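Local atomic coordinates of ulvan Lyase-PL25 (Pseudoalteromonas sp. PLSV, PDB entry 5UAM), a protein that degrades ulvan, the sulfated cell-wall polysaccharide of green seaweeds, as a family 25 polysaccharide lyase with a beta-propeller fold. Residues L130-H135 / H184-V189; N157-G162 / F179-H184; H310-G315 / T368-I373; Q316-I321 / H339-G344. One frame throughout, in Å; residues are numbered along the deposited sequence.

The four contacts form two pairs in the beta-propeller. Interactions 1 and 2, centres 7 Å apart, share His184 and each pack a loop on the ends of neighbouring strands 188-193 and 175-180; both reach the zinc ion and the phosphate in the substrate site. Interactions 3 and 4, centres 9 Å apart, meet on the sheet containing strands 303-311 and 317-324, with interaction 3 joining it to the next sheet. Along the chain the second pair opens after the first has closed, and interaction 2 falls within 1, 4 within 3. Centres of interactions 1 and 3 are about 34 Å apart; the first pair holds annotated site residues, Arg180 and His184, the second none.

Interaction 1. Residues L130-H135 / H184-V189. With ZN (zinc ion), chain D; EDO (1,2-ethanediol), chain J; PO4 (phosphate ion), chain E.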
# COMPACT_ATOMS: atom_id res chain seq x y z
N LEU A 130 -15.72 -1.02 -16.04
CA LEU A 130 -15.81 -1.58 -14.71
C LEU A 130 -15.79 -0.53 -13.62
O LEU A 130 -15.70 -0.88 -12.43
CB LEU A 130 -14.71 -2.61 -14.49
CG LEU A 130 -14.81 -3.87 -15.34
CD1 LEU A 130 -13.58 -4.72 -15.12
CD2 LEU A 130 -16.05 -4.67 -15.02
N GLY A 131 -15.94 0.74 -13.98
CA GLY A 131 -15.95 1.76 -12.97
C GLY A 131 -16.09 3.13 -13.57
O GLY A 131 -16.37 3.29 -14.77
N ASN A 132 -15.92 4.13 -12.71
CA ASN A 132 -15.86 5.53 -13.12
C ASN A 132 -14.39 5.96 -13.20
O ASN A 132 -13.47 5.16 -13.03
CB ASN A 132 -16.72 6.40 -12.19
CG ASN A 132 -16.20 6.47 -10.75
OD1 ASN A 132 -15.47 5.62 -10.29
ND2 ASN A 132 -16.60 7.53 -10.04
N THR A 133 -14.17 7.23 -13.52
CA THR A 133 -12.83 7.75 -13.76
C THR A 133 -12.59 9.00 -12.92
O THR A 133 -13.50 9.52 -12.27
CB THR A 133 -12.63 8.08 -15.25
OG1 THR A 133 -13.48 9.16 -15.63
CG2 THR A 133 -12.94 6.87 -16.12
N HIS A 134 -11.35 9.47 -12.97
CA HIS A 134 -10.98 10.71 -12.29
C HIS A 134 -9.91 11.39 -13.12
O HIS A 134 -10.25 12.11 -14.08
CB HIS A 134 -10.57 10.42 -10.85
CG HIS A 134 -10.24 11.64 -10.05
ND1 HIS A 134 -11.11 12.69 -9.89
CD2 HIS A 134 -9.12 11.97 -9.37
CE1 HIS A 134 -10.54 13.62 -9.13
NE2 HIS A 134 -9.34 13.19 -8.79
N HIS A 135 -8.63 11.16 -12.84
CA HIS A 135 -7.59 11.62 -13.77
C HIS A 135 -6.35 10.77 -13.60
O HIS A 135 -6.15 10.11 -12.59
CB HIS A 135 -7.25 13.10 -13.63
CG HIS A 135 -6.96 13.54 -12.23
ND1 HIS A 135 -7.55 14.66 -11.68
CD2 HIS A 135 -6.14 13.04 -11.28
CE1 HIS A 135 -7.10 14.83 -10.45
NE2 HIS A 135 -6.24 13.86 -10.18
N HIS A 184 -13.86 5.84 -7.32
CA HIS A 184 -14.57 5.15 -6.23
C HIS A 184 -15.54 4.09 -6.70
O HIS A 184 -15.68 3.03 -6.07
CB HIS A 184 -15.38 6.12 -5.41
CG HIS A 184 -14.56 6.94 -4.50
ND1 HIS A 184 -15.08 7.57 -3.40
CD2 HIS A 184 -13.25 7.26 -4.54
CE1 HIS A 184 -14.12 8.24 -2.79
NE2 HIS A 184 -13.00 8.06 -3.46
N ARG A 185 -16.30 4.39 -7.75
CA ARG A 185 -17.44 3.57 -8.09
C ARG A 185 -16.98 2.57 -9.15
O ARG A 185 -17.40 2.59 -10.31
CB ARG A 185 -18.62 4.45 -8.51
CG ARG A 185 -19.08 5.29 -7.32
CD ARG A 185 -20.30 6.14 -7.62
NE ARG A 185 -20.87 6.64 -6.37
CZ ARG A 185 -22.04 7.24 -6.28
NH1 ARG A 185 -22.79 7.45 -7.36
NH2 ARG A 185 -22.48 7.64 -5.09
N SER A 186 -16.10 1.68 -8.69
CA SER A 186 -15.39 0.78 -9.57
C SER A 186 -15.16 -0.55 -8.87
O SER A 186 -15.00 -0.61 -7.65
CB SER A 186 -14.00 1.33 -9.94
OG SER A 186 -14.09 2.63 -10.51
N ASP A 187 -15.10 -1.60 -9.67
CA ASP A 187 -14.68 -2.89 -9.13
C ASP A 187 -13.19 -2.87 -8.82
O ASP A 187 -12.41 -2.11 -9.40
CB ASP A 187 -14.89 -4.00 -10.16
CG ASP A 187 -16.37 -4.34 -10.42
OD1 ASP A 187 -17.31 -3.68 -9.92
OD2 ASP A 187 -16.56 -5.30 -11.20
N TRP A 188 -12.78 -3.72 -7.88
CA TRP A 188 -11.37 -4.08 -7.71
C TRP A 188 -11.10 -5.33 -8.53
O TRP A 188 -11.94 -6.23 -8.59
CB TRP A 188 -11.00 -4.30 -6.25
CG TRP A 188 -10.85 -3.01 -5.52
CD1 TRP A 188 -11.84 -2.12 -5.23
CD2 TRP A 188 -9.64 -2.42 -5.05
NE1 TRP A 188 -11.33 -1.03 -4.58
CE2 TRP A 188 -9.98 -1.20 -4.44
CE3 TRP A 188 -8.30 -2.82 -5.06
CZ2 TRP A 188 -9.03 -0.36 -3.85
CZ3 TRP A 188 -7.34 -1.96 -4.45
CH2 TRP A 188 -7.73 -0.77 -3.87
N VAL A 189 -9.93 -5.36 -9.15
CA VAL A 189 -9.59 -6.37 -10.13
C VAL A 189 -8.14 -6.80 -9.94
O VAL A 189 -7.35 -6.15 -9.27
CB VAL A 189 -9.75 -5.84 -11.57
CG1 VAL A 189 -11.15 -5.29 -11.81
CG2 VAL A 189 -8.70 -4.77 -11.85
ZN ZN D . -16.98 7.53 -2.58
C1 EDO J . -19.16 -3.64 -13.09
O1 EDO J . -19.60 -3.80 -11.73
C2 EDO J . -20.35 -3.28 -13.97
O2 EDO J . -20.94 -2.06 -13.49
P PO4 E . -9.55 7.98 -3.49
O1 PO4 E . -10.65 8.99 -3.20
O2 PO4 E . -9.99 6.63 -3.12
O3 PO4 E . -8.38 8.41 -2.64
O4 PO4 E . -9.26 8.04 -4.99
O HOH W 1 -14.95 8.62 -7.66
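Asn132 reaches over to Arg185 with its amide. Its CG sits between the backbone N and the carbonyl carbon (chi1 66°), and OD1 takes the backbone N-H of Arg185 at 2.9 Å from Asn132 OD1 to Arg185 N. That donor stands above the amide carbonyl plane, 45° out of it. The two side chains cross obliquely, and the guanidinium of Arg185 runs off to a salt bridge with Asp244. The other branch of the amide, Asn132 ND2, gives a hydrogen bond to a water that also takes the backbone N-H of His184, so both oxygen and nitrogen of the amide are used on the inverse gamma turn centred on Arg185.

Ser186 comes in beside the backbone of Gly131, its OG 3.2 Å from Gly131 CA. The same OG receives a weak bond from Asn132 N and is bonded to Ala183 O. Further on, Leu130 and Asp187 cross at about a right angle, with Leu130 CD2 3.9 Å from Asp187 OD2, while Leu130 CD1 meets Val189 CG1 at 4.1 Å. Asp187 N donates to Leu130 O at 2.9 Å. The carboxylate of Asp187 is gripped from outside the contact by His209 and Ser205.

His184 ND1 binds the zinc ion at 2.1 Å, together with His240, Cys242 and His254, and its NE2 is hydrogen-bonded to the phosphate. The loop thus satisfies the backbone N-H groups of Arg185 and Asp187 directly and that of His184 through water, which would tend to hold the backbone at this zinc ligand, probably also a substrate-binding residue.

Interaction 2. Residues N157-G162 / F179-H184. With ZN (zinc ion), chain D; PO4 (phosphate ion), chain E.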
# COMPACT_ATOMS: atom_id res chain seq x y z
N ASN A 157 0.84 -1.44 -20.71
CA ASN A 157 0.11 -2.58 -21.26
C ASN A 157 -0.93 -3.12 -20.26
O ASN A 157 -1.36 -4.28 -20.36
CB ASN A 157 1.08 -3.70 -21.64
CG ASN A 157 1.88 -4.20 -20.46
OD1 ASN A 157 1.81 -3.62 -19.39
ND2 ASN A 157 2.65 -5.25 -20.64
N ILE A 158 -1.30 -2.29 -19.31
CA ILE A 158 -2.35 -2.55 -18.34
C ILE A 158 -3.44 -1.52 -18.60
O ILE A 158 -3.23 -0.53 -19.30
CB ILE A 158 -1.84 -2.44 -16.89
CG1 ILE A 158 -1.20 -1.07 -16.62
CG2 ILE A 158 -0.81 -3.55 -16.64
CD1 ILE A 158 -0.73 -0.86 -15.22
N THR A 159 -4.63 -1.75 -18.06
CA THR A 159 -5.69 -0.78 -18.32
C THR A 159 -5.29 0.58 -17.75
O THR A 159 -4.70 0.66 -16.66
CB THR A 159 -7.05 -1.21 -17.75
OG1 THR A 159 -7.98 -0.16 -18.03
CG2 THR A 159 -7.01 -1.48 -16.24
N PRO A 160 -5.59 1.68 -18.44
CA PRO A 160 -5.31 3.00 -17.86
C PRO A 160 -6.19 3.32 -16.68
O PRO A 160 -5.86 4.23 -15.90
CB PRO A 160 -5.58 3.96 -19.01
CG PRO A 160 -6.54 3.22 -19.90
CD PRO A 160 -6.12 1.79 -19.81
N PHE A 161 -7.32 2.62 -16.52
CA PHE A 161 -8.29 2.91 -15.46
C PHE A 161 -7.85 2.13 -14.23
O PHE A 161 -8.35 1.04 -13.93
CB PHE A 161 -9.69 2.48 -15.89
CG PHE A 161 -10.13 3.09 -17.16
CD1 PHE A 161 -10.32 4.45 -17.24
CD2 PHE A 161 -10.33 2.32 -18.30
CE1 PHE A 161 -10.71 5.04 -18.42
CE2 PHE A 161 -10.71 2.90 -19.48
CZ PHE A 161 -10.92 4.26 -19.55
N GLY A 162 -6.91 2.70 -13.50
CA GLY A 162 -6.36 2.03 -12.33
C GLY A 162 -5.91 3.01 -11.25
O GLY A 162 -5.43 4.11 -11.54
N PHE A 179 -5.56 -3.82 -8.35
CA PHE A 179 -5.84 -2.39 -8.34
C PHE A 179 -7.35 -2.17 -8.40
O PHE A 179 -8.13 -3.09 -8.71
CB PHE A 179 -5.16 -1.66 -9.51
CG PHE A 179 -5.48 -2.22 -10.86
CD1 PHE A 179 -4.77 -3.29 -11.38
CD2 PHE A 179 -6.49 -1.67 -11.64
CE1 PHE A 179 -5.07 -3.81 -12.63
CE2 PHE A 179 -6.78 -2.18 -12.88
CZ PHE A 179 -6.07 -3.26 -13.39
N ARG A 180 -7.75 -0.94 -8.09
CA ARG A 180 -9.12 -0.49 -8.33
C ARG A 180 -9.26 -0.05 -9.78
O ARG A 180 -8.48 0.77 -10.25
CB ARG A 180 -9.45 0.66 -7.39
CG ARG A 180 -10.89 1.15 -7.47
CD ARG A 180 -11.21 2.28 -6.52
NE ARG A 180 -10.49 3.50 -6.89
CZ ARG A 180 -10.34 4.54 -6.07
NH1 ARG A 180 -10.86 4.53 -4.85
NH2 ARG A 180 -9.64 5.58 -6.49
N HIS A 181 -10.25 -0.58 -10.48
CA HIS A 181 -10.39 -0.35 -11.93
C HIS A 181 -11.16 0.94 -12.21
O HIS A 181 -12.22 0.97 -12.83
CB HIS A 181 -11.05 -1.57 -12.58
CG HIS A 181 -10.92 -1.66 -14.07
ND1 HIS A 181 -11.53 -0.78 -14.93
CD2 HIS A 181 -10.36 -2.61 -14.86
CE1 HIS A 181 -11.32 -1.15 -16.18
NE2 HIS A 181 -10.58 -2.25 -16.17
N GLY A 182 -10.59 2.05 -11.70
CA GLY A 182 -11.18 3.36 -11.86
C GLY A 182 -11.13 4.15 -10.57
O GLY A 182 -10.24 3.93 -9.75
N ALA A 183 -12.09 5.07 -10.42
CA ALA A 183 -12.24 5.85 -9.19
C ALA A 183 -13.17 5.12 -8.22
O ALA A 183 -13.24 3.89 -8.24
CB ALA A 183 -12.68 7.26 -9.55
N HIS A 184 -13.86 5.84 -7.32
CA HIS A 184 -14.57 5.15 -6.23
C HIS A 184 -15.54 4.09 -6.70
O HIS A 184 -15.68 3.03 -6.07
CB HIS A 184 -15.38 6.12 -5.41
CG HIS A 184 -14.56 6.94 -4.50
ND1 HIS A 184 -15.08 7.57 -3.40
CD2 HIS A 184 -13.25 7.26 -4.54
CE1 HIS A 184 -14.12 8.24 -2.79
NE2 HIS A 184 -13.00 8.06 -3.46
ZN ZN D . -16.98 7.53 -2.58
P PO4 E . -9.55 7.98 -3.49
O1 PO4 E . -10.65 8.99 -3.20
O2 PO4 E . -9.99 6.63 -3.12
O3 PO4 E . -8.38 8.41 -2.64
O4 PO4 E . -9.26 8.04 -4.99
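His181 brings its ring up to Thr159 and Phe161, where the loop between strands 152-154 and 165-169 packs on the end of strand 175-180 in the beta-propeller. CG is anti to the backbone N (chi1 -164°), which starts the side chain toward that loop. CB is 4.0 Å and CG 3.7 Å from Phe161 O, and that oxygen stands over one face of the imidazole, offset toward the rim. At ND1 the neighbour is Phe161 CB, 3.9 Å away; this nitrogen is also hydrogen-bonded elsewhere. CE1 is near both Thr159 OG1 and Phe161 CB. CD2 and NE2 meet the methyl Thr159 CG2, NE2 at 3.7 Å. The same methyl presses on Phe179 CE2, 3.4 Å away, while Gly162 CA sits by Phe179 CD2.

Backbones meet through C-H donors: His181 CA to Phe161 O and Gly162 CA to Arg180 O, both at 3.2 Å. An ST turn, Phe161 N to Thr159 OG1, fixes the loop itself.

Within 179-184, Arg180 NE donates to Gly182 O, NH1 to O2 and NH2 to O4 of the phosphate. Apolar packing and C-H...O contacts thus back a probably substrate-binding guanidinium that meets the phosphate edge-on, consistent with recognition of an acidic sugar.

Interaction 3. Residues H310-G315 / T368-I373; sequences HLDAQG and TDPENI
Ala313 and Thr368 supply the hydrogen bond between these two turns: Ala313 N donates to Thr368 O at 2.9 Å. The acceptor is shared with carbon neighbours, since Asp312 CB is 3.3 Å from Thr368 O and Ala313 CB also lies against it.

Van der Waals contacts centre on Pro370. Asp312 crosses the proline at about a right angle, and Asp312 OD2 touches both Pro370 CB and Pro370 CG at 3.3 Å. Gln314, from the same turn as Asp312 and with its chain extended beyond CG, crosses the proline at about a right angle, with Gln314 NE2 3.7 Å from Pro370 CG.

Polar bonds in and just after the first turn set these groups in place. Asp312 CG stands between the backbone N and the carbonyl carbon (chi1 67°); OD1 then takes Gln314 N at 2.9 Å from above the carboxylate plane, an Asx turn, and also binds Gln316 N, while OD2 is hydrogen-bonded to His318 NE2. Asp369 N, by contrast, is buried here without a partner in the model.

Each segment carries a type I beta turn, Asp312 to Gly315 and Asp369 to Asn372, linking the first two strands of its sheet. The contact joins the sheet of 303-311 to that of 362-367, successive four-stranded antiparallel sheets consistent with adjacent blades of this beta-propeller.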
# COMPACT_ATOMS: atom_id res chain seq x y z
N HIS A 310 -1.04 -10.31 6.98
CA HIS A 310 0.03 -11.29 6.91
C HIS A 310 -0.37 -12.52 7.68
O HIS A 310 -1.12 -12.44 8.68
CB HIS A 310 1.33 -10.75 7.55
CG HIS A 310 1.81 -9.47 6.96
ND1 HIS A 310 2.41 -9.41 5.72
CD2 HIS A 310 1.78 -8.20 7.44
CE1 HIS A 310 2.71 -8.14 5.46
NE2 HIS A 310 2.35 -7.40 6.49
N LEU A 311 0.11 -13.68 7.23
CA LEU A 311 -0.17 -14.93 7.93
C LEU A 311 0.90 -15.25 8.97
O LEU A 311 2.09 -15.02 8.74
CB LEU A 311 -0.20 -16.10 6.95
CG LEU A 311 -1.20 -15.99 5.81
CD1 LEU A 311 -1.20 -17.26 4.98
CD2 LEU A 311 -2.61 -15.71 6.32
N ASP A 312 0.46 -15.81 10.09
CA ASP A 312 1.40 -16.31 11.09
C ASP A 312 1.91 -17.70 10.69
O ASP A 312 1.55 -18.24 9.64
CB ASP A 312 0.80 -16.24 12.51
CG ASP A 312 -0.38 -17.18 12.74
OD1 ASP A 312 -0.47 -18.24 12.10
OD2 ASP A 312 -1.21 -16.85 13.61
N ALA A 313 2.78 -18.25 11.53
CA ALA A 313 3.46 -19.51 11.24
C ALA A 313 2.49 -20.68 11.19
O ALA A 313 2.84 -21.73 10.64
CB ALA A 313 4.52 -19.76 12.30
N GLN A 314 1.30 -20.53 11.75
CA GLN A 314 0.28 -21.55 11.65
C GLN A 314 -0.65 -21.33 10.46
O GLN A 314 -1.61 -22.09 10.29
CB GLN A 314 -0.54 -21.60 12.93
CG GLN A 314 0.25 -22.05 14.14
CD GLN A 314 -0.62 -22.30 15.34
OE1 GLN A 314 -1.82 -22.54 15.22
NE2 GLN A 314 -0.02 -22.27 16.51
N GLY A 315 -0.36 -20.35 9.62
CA GLY A 315 -1.20 -20.06 8.48
C GLY A 315 -2.39 -19.20 8.76
O GLY A 315 -3.23 -19.01 7.87
N THR A 368 5.22 -14.05 13.76
CA THR A 368 5.84 -15.37 13.70
C THR A 368 4.86 -16.34 14.34
O THR A 368 3.87 -16.72 13.70
CB THR A 368 7.22 -15.32 14.37
OG1 THR A 368 7.09 -14.86 15.72
CG2 THR A 368 8.15 -14.38 13.61
N ASP A 369 5.09 -16.77 15.58
CA ASP A 369 4.05 -17.46 16.32
C ASP A 369 2.83 -16.56 16.40
O ASP A 369 2.96 -15.33 16.37
CB ASP A 369 4.51 -17.74 17.76
CG ASP A 369 5.87 -18.37 17.82
OD1 ASP A 369 5.98 -19.57 17.47
OD2 ASP A 369 6.84 -17.67 18.21
N PRO A 370 1.63 -17.14 16.54
CA PRO A 370 0.41 -16.31 16.59
C PRO A 370 0.42 -15.26 17.68
O PRO A 370 -0.27 -14.24 17.54
CB PRO A 370 -0.69 -17.34 16.83
CG PRO A 370 -0.15 -18.61 16.24
CD PRO A 370 1.32 -18.58 16.52
N GLU A 371 1.16 -15.47 18.76
CA GLU A 371 1.16 -14.53 19.87
C GLU A 371 2.17 -13.41 19.69
O GLU A 371 2.05 -12.39 20.40
CB GLU A 371 1.50 -15.26 21.18
CG GLU A 371 0.48 -16.32 21.59
CD GLU A 371 0.60 -17.62 20.79
OE1 GLU A 371 -0.41 -18.36 20.72
OE2 GLU A 371 1.69 -17.91 20.24
N ASN A 372 3.12 -13.54 18.77
CA ASN A 372 4.29 -12.67 18.67
C ASN A 372 4.14 -11.79 17.43
O ASN A 372 4.32 -12.26 16.30
CB ASN A 372 5.56 -13.51 18.60
CG ASN A 372 6.83 -12.66 18.50
OD1 ASN A 372 6.82 -11.55 17.96
ND2 ASN A 372 7.93 -13.19 19.02
N ILE A 373 3.81 -10.52 17.64
CA ILE A 373 3.59 -9.56 16.57
C ILE A 373 4.43 -8.32 16.84
O ILE A 373 4.46 -7.82 17.96
CB ILE A 373 2.10 -9.18 16.52
CG1 ILE A 373 1.23 -10.43 16.34
CG2 ILE A 373 1.84 -8.16 15.44
CD1 ILE A 373 0.04 -10.45 17.26

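Interaction 4. Residues Q316-I321 / H339-G344; sequences QPHIAI and HVRWNG
His318 and His339 meet through their ring nitrogens, His318 ND1 lying 2.9 Å from His339 NE2 in a hydrogen bond whose proton could sit on either. His339 CG is anti to the backbone N (chi1 -165°), and the rings touch rim to rim with planes at 48°, neither over the face of the other. One face of the His318 ring is taken by Arg341: its CB stands 3.7 Å from the centroid, over the face in a CH-pi contact, and Arg341 CD comes to 3.4 Å from His318 CE1. The arginine lies alongside the histidine, pointing the same way.

Beneath the side chains the backbones pair. Ile319 and Val340 exchange two hydrogen bonds, Ile319 N to Val340 O at 2.8 Å and Val340 N to Ile319 O at 2.9 Å, and Trp342 N bonds to Pro317 O. His318 with Arg341 and Ala320 with His339 are non-hydrogen-bonded pairs flanking it. This is the antiparallel hairpin of strands 317-324 and 336-342, the two central strands of a four-stranded propeller blade. On the face carrying Ile319 and Val340, their CB atoms pack against one another, and Ile321 CG2 meets Val340 CG2 at 4.1 Å; Val261 and Phe263 of strand 258-267 cover Ile319.

At the open end of the hairpin, away from the 325-335 connection, Pro317 and Trp342 run side by side, with Pro317 CD 3.8 Å from Trp342 CB. A water accepts from Gln316 NE2 and gives a weak bond to Asn343 O.

Further out, Tyr375 OH is hydrogen-bonded to His339 ND1, Phe365 meets that ring edge-to-face, and Trp347 does the same to Trp342.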
# COMPACT_ATOMS: atom_id res chain seq x y z
N GLN A 316 -2.50 -18.64 9.96
CA GLN A 316 -3.69 -17.91 10.35
C GLN A 316 -3.50 -16.43 10.03
O GLN A 316 -2.43 -15.87 10.28
CB GLN A 316 -3.92 -18.05 11.85
CG GLN A 316 -4.01 -19.50 12.32
CD GLN A 316 -4.08 -19.69 13.83
OE1 GLN A 316 -4.90 -20.46 14.33
NE2 GLN A 316 -3.19 -19.04 14.56
N PRO A 317 -4.51 -15.76 9.48
CA PRO A 317 -4.35 -14.34 9.12
C PRO A 317 -4.42 -13.39 10.30
O PRO A 317 -5.26 -13.52 11.20
CB PRO A 317 -5.50 -14.09 8.15
CG PRO A 317 -6.54 -15.05 8.57
CD PRO A 317 -5.78 -16.30 8.94
N HIS A 318 -3.54 -12.40 10.23
CA HIS A 318 -3.52 -11.21 11.06
C HIS A 318 -3.75 -10.01 10.16
O HIS A 318 -3.32 -9.99 8.99
CB HIS A 318 -2.16 -11.08 11.72
CG HIS A 318 -1.87 -12.14 12.72
ND1 HIS A 318 -1.60 -11.85 14.04
CD2 HIS A 318 -1.80 -13.48 12.60
CE1 HIS A 318 -1.38 -12.97 14.69
NE2 HIS A 318 -1.48 -13.98 13.84
N ILE A 319 -4.40 -9.00 10.71
CA ILE A 319 -4.82 -7.82 9.96
C ILE A 319 -4.50 -6.57 10.76
O ILE A 319 -4.81 -6.49 11.95
CB ILE A 319 -6.33 -7.88 9.67
CG1 ILE A 319 -6.67 -9.10 8.79
CG2 ILE A 319 -6.81 -6.60 9.00
CD1 ILE A 319 -8.15 -9.31 8.59
N ALA A 320 -3.91 -5.58 10.08
CA ALA A 320 -3.81 -4.22 10.60
C ALA A 320 -4.91 -3.40 9.97
O ALA A 320 -5.05 -3.37 8.74
CB ALA A 320 -2.46 -3.61 10.25
N ILE A 321 -5.72 -2.75 10.80
CA ILE A 321 -6.81 -1.91 10.34
C ILE A 321 -6.73 -0.60 11.11
O ILE A 321 -6.66 -0.60 12.34
CB ILE A 321 -8.18 -2.59 10.52
CG1 ILE A 321 -9.33 -1.71 10.02
CG2 ILE A 321 -8.40 -3.04 11.96
CD1 ILE A 321 -9.26 -1.39 8.53
N HIS A 339 -5.03 -4.11 15.79
CA HIS A 339 -4.61 -5.43 15.35
C HIS A 339 -5.75 -6.43 15.53
O HIS A 339 -6.37 -6.48 16.60
CB HIS A 339 -3.39 -5.92 16.13
CG HIS A 339 -2.74 -7.09 15.48
ND1 HIS A 339 -1.97 -6.95 14.34
CD2 HIS A 339 -2.82 -8.42 15.72
CE1 HIS A 339 -1.57 -8.13 13.94
NE2 HIS A 339 -2.06 -9.04 14.76
N VAL A 340 -5.99 -7.23 14.48
CA VAL A 340 -7.04 -8.25 14.45
C VAL A 340 -6.41 -9.55 14.00
O VAL A 340 -5.49 -9.54 13.18
CB VAL A 340 -8.14 -7.81 13.45
CG1 VAL A 340 -9.11 -8.95 13.13
CG2 VAL A 340 -8.86 -6.58 13.97
N ARG A 341 -6.87 -10.68 14.53
CA ARG A 341 -6.35 -11.96 14.05
C ARG A 341 -7.38 -13.06 14.18
O ARG A 341 -8.31 -13.01 14.99
CB ARG A 341 -5.07 -12.38 14.78
CG ARG A 341 -5.29 -12.73 16.24
CD ARG A 341 -3.97 -13.01 16.94
NE ARG A 341 -4.19 -13.37 18.33
CZ ARG A 341 -4.36 -14.61 18.78
NH1 ARG A 341 -4.31 -15.64 17.94
NH2 ARG A 341 -4.56 -14.84 20.07
N TRP A 342 -7.18 -14.08 13.35
CA TRP A 342 -7.96 -15.32 13.40
C TRP A 342 -7.24 -16.30 14.31
O TRP A 342 -6.08 -16.62 14.08
CB TRP A 342 -8.04 -15.88 11.99
CG TRP A 342 -8.74 -17.21 11.86
CD1 TRP A 342 -8.17 -18.43 11.63
CD2 TRP A 342 -10.15 -17.44 11.95
NE1 TRP A 342 -9.14 -19.40 11.58
CE2 TRP A 342 -10.37 -18.82 11.75
CE3 TRP A 342 -11.25 -16.61 12.15
CZ2 TRP A 342 -11.65 -19.38 11.77
CZ3 TRP A 342 -12.51 -17.15 12.17
CH2 TRP A 342 -12.70 -18.54 11.97
N ASN A 343 -7.93 -16.78 15.35
CA ASN A 343 -7.27 -17.63 16.33
C ASN A 343 -7.45 -19.10 16.04
O ASN A 343 -7.07 -19.93 16.87
CB ASN A 343 -7.74 -17.30 17.75
CG ASN A 343 -9.16 -17.74 18.02
OD1 ASN A 343 -9.79 -18.47 17.25
ND2 ASN A 343 -9.67 -17.31 19.17
N GLY A 344 -8.03 -19.44 14.89
CA GLY A 344 -8.32 -20.79 14.51
C GLY A 344 -9.79 -21.13 14.62
O GLY A 344 -10.25 -22.06 13.96
O HOH W 2 -3.76 -19.11 17.47